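Local coordinates for protein transcription factor tau subunit sfc1 (Schizosaccharomyces pombe, PDB 4BJJ) that works within TFIIIC to activate tRNA and 5S RNA genes, as part of the tauA module that binds boxA promoter DNA for RNA polymerase III, at residues L15-G20 with R96-F101. The protein carries 3 engineered substitutions. Residues are numbered along the deposited sequence; the frame is centred on the assembly and turned at random.
Sequences LIEHPG and RQVFLF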
loop_
_atom_site.group_PDB
_atom_site.type_symbol
_atom_site.label_atom_id
_atom_site.label_comp_id
_atom_site.label_asym_id
_atom_site.label_seq_id
_atom_site.Cartn_x
_atom_site.Cartn_y
_atom_site.Cartn_z
ATOM N N LEU A 15 -4.903 0.721 -3.533
ATOM C CA LEU A 15 -4.239 1.514 -2.508
ATOM C C LEU A 15 -4.339 2.969 -2.875
ATOM O O LEU A 15 -4.040 3.343 -3.984
ATOM C CB LEU A 15 -2.778 1.094 -2.384
ATOM C CG LEU A 15 -1.850 2.006 -1.574
ATOM C CD1 LEU A 15 -2.205 1.929 -0.105
ATOM C CD2 LEU A 15 -0.389 1.632 -1.822
ATOM N N ILE A 16 -4.778 3.779 -1.927
ATOM C CA ILE A 16 -4.848 5.203 -2.106
ATOM C C ILE A 16 -3.785 5.869 -1.248
ATOM O O ILE A 16 -3.839 5.813 -0.025
ATOM C CB ILE A 16 -6.224 5.721 -1.716
ATOM C CG1 ILE A 16 -7.276 5.085 -2.612
ATOM C CG2 ILE A 16 -6.291 7.221 -1.874
ATOM C CD1 ILE A 16 -8.686 5.262 -2.113
ATOM N N GLU A 17 -2.823 6.518 -1.889
ATOM C CA GLU A 17 -1.770 7.228 -1.155
ATOM C C GLU A 17 -2.162 8.677 -0.927
ATOM O O GLU A 17 -1.863 9.550 -1.732
ATOM C CB GLU A 17 -0.426 7.102 -1.878
ATOM C CG GLU A 17 0.112 5.667 -1.906
ATOM C CD GLU A 17 1.553 5.551 -2.431
ATOM O OE1 GLU A 17 2.187 6.581 -2.789
ATOM O OE2 GLU A 17 2.055 4.410 -2.489
ATOM N N HIS A 18 -2.816 8.916 0.203
ATOM C CA HIS A 18 -3.350 10.222 0.564
ATOM C C HIS A 18 -2.255 11.038 1.292
ATOM O O HIS A 18 -1.449 10.489 2.032
ATOM C CB HIS A 18 -4.551 9.947 1.447
ATOM C CG HIS A 18 -5.413 11.126 1.743
ATOM N ND1 HIS A 18 -4.977 12.190 2.502
ATOM C CD2 HIS A 18 -6.720 11.369 1.480
ATOM C CE1 HIS A 18 -5.962 13.058 2.654
ATOM N NE2 HIS A 18 -7.037 12.578 2.050
ATOM N N PRO A 19 -2.191 12.352 1.056
ATOM C CA PRO A 19 -1.101 13.166 1.624
ATOM C C PRO A 19 -1.401 13.816 2.966
ATOM O O PRO A 19 -0.503 14.359 3.598
ATOM C CB PRO A 19 -0.916 14.273 0.590
ATOM C CG PRO A 19 -2.276 14.421 -0.047
ATOM C CD PRO A 19 -2.954 13.081 0.023
ATOM N N GLY A 20 -2.661 13.803 3.367
ATOM C CA GLY A 20 -3.068 14.253 4.693
ATOM C C GLY A 20 -3.297 13.185 5.755
ATOM O O GLY A 20 -2.743 12.108 5.698
ATOM N N ARG A 96 -3.109 -4.264 -6.478
ATOM C CA ARG A 96 -3.084 -4.289 -7.943
ATOM C C ARG A 96 -3.072 -2.900 -8.559
ATOM O O ARG A 96 -2.570 -2.737 -9.660
ATOM C CB ARG A 96 -4.254 -5.091 -8.514
ATOM C CG ARG A 96 -4.245 -6.583 -8.200
ATOM C CD ARG A 96 -2.945 -7.274 -8.499
ATOM N NE ARG A 96 -2.529 -7.228 -9.897
ATOM C CZ ARG A 96 -2.902 -8.117 -10.822
ATOM N NH1 ARG A 96 -3.733 -9.100 -10.524
ATOM N NH2 ARG A 96 -2.475 -7.997 -12.063
ATOM N N GLN A 97 -3.626 -1.918 -7.862
ATOM C CA GLN A 97 -3.596 -0.536 -8.328
ATOM C C GLN A 97 -3.395 0.488 -7.213
ATOM O O GLN A 97 -3.800 0.293 -6.074
ATOM C CB GLN A 97 -4.852 -0.170 -9.144
ATOM C CG GLN A 97 -4.437 0.319 -10.536
ATOM C CD GLN A 97 -5.589 0.607 -11.465
ATOM O OE1 GLN A 97 -6.557 1.255 -11.098
ATOM N NE2 GLN A 97 -5.462 0.167 -12.700
ATOM N N VAL A 98 -2.775 1.600 -7.579
ATOM C CA VAL A 98 -2.460 2.652 -6.642
ATOM C C VAL A 98 -2.976 3.974 -7.169
ATOM O O VAL A 98 -2.755 4.303 -8.324
ATOM C CB VAL A 98 -0.934 2.770 -6.434
ATOM C CG1 VAL A 98 -0.646 3.611 -5.240
ATOM C CG2 VAL A 98 -0.339 1.421 -6.222
ATOM N N PHE A 99 -3.656 4.723 -6.314
ATOM C CA PHE A 99 -3.975 6.120 -6.579
ATOM C C PHE A 99 -2.943 6.985 -5.847
ATOM O O PHE A 99 -2.878 7.009 -4.611
ATOM C CB PHE A 99 -5.396 6.437 -6.108
ATOM C CG PHE A 99 -6.467 5.629 -6.800
ATOM C CD1 PHE A 99 -6.751 4.330 -6.391
ATOM C CD2 PHE A 99 -7.197 6.178 -7.864
ATOM C CE1 PHE A 99 -7.736 3.598 -7.012
ATOM C CE2 PHE A 99 -8.191 5.445 -8.498
ATOM C CZ PHE A 99 -8.468 4.157 -8.067
ATOM N N LEU A 100 -2.127 7.669 -6.632
ATOM C CA LEU A 100 -0.984 8.424 -6.137
ATOM C C LEU A 100 -1.335 9.891 -6.003
ATOM O O LEU A 100 -1.469 10.609 -6.990
ATOM C CB LEU A 100 0.200 8.271 -7.090
ATOM C CG LEU A 100 0.680 6.832 -7.333
ATOM C CD1 LEU A 100 1.355 6.716 -8.681
ATOM C CD2 LEU A 100 1.620 6.344 -6.278
ATOM N N PHE A 101 -1.496 10.322 -4.763
ATOM C CA PHE A 101 -1.677 11.723 -4.465
ATOM C C PHE A 101 -0.409 12.319 -3.855
ATOM O O PHE A 101 -0.107 13.472 -4.116
ATOM C CB PHE A 101 -2.867 11.929 -3.538
ATOM C CG PHE A 101 -4.171 11.775 -4.204
ATOM C CD1 PHE A 101 -4.579 12.683 -5.159
ATOM C CD2 PHE A 101 -4.998 10.730 -3.877
ATOM C CE1 PHE A 101 -5.792 12.544 -5.778
ATOM C CE2 PHE A 101 -6.218 10.593 -4.499
ATOM C CZ PHE A 101 -6.622 11.514 -5.450
#
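Leu15 O takes the backbone N-H of Phe99 at 2.7 Å, almost straight, and also receives a CA-H contact from Val98 CA at 3.2 Å. Glu17 N then donates to Phe99 O at 2.8 Å, so Phe99 is bonded through both its N and its O, while Leu15 N reaches back to Gln97 O. Farther along, the pairing slackens: Phe101 N meets Glu17 O at 3.1 Å with a more bent angle of 140°.

Leu15, Glu17, Val98 and Leu100 share one face of the sheet. Leu15 CD2 lies alongside Val98 CG1. The Glu17 side chain, with CD anti to CB (chi2 -171°), crosses Val98 and runs beside Leu100, its OE1 3.5 Å from Leu100 CD2. Glu17 OE2 is salt-bridged to Arg75 and to a basic side chain of the partner protein; an alanine in place of this glutamate would probably leave both of those charges without their mate and strip Val98 CG1 of part of its cover. On the other face Ile16 CG1 packs obliquely at 3.9 Å from Phe99 CD1, and Ile16 CG2 approaches the edge of the Phe101 ring. Pro19 CD rests on Phe101 CB, just past the strand ends.

Leu15 to His18 also pair antiparallel with a strand of the partner chain. This is a parallel ladder inside a mixed sheet that runs on across the interface, in the Sfc7-interacting domain, consistent with the triple barrel assigned to the Tau95 family.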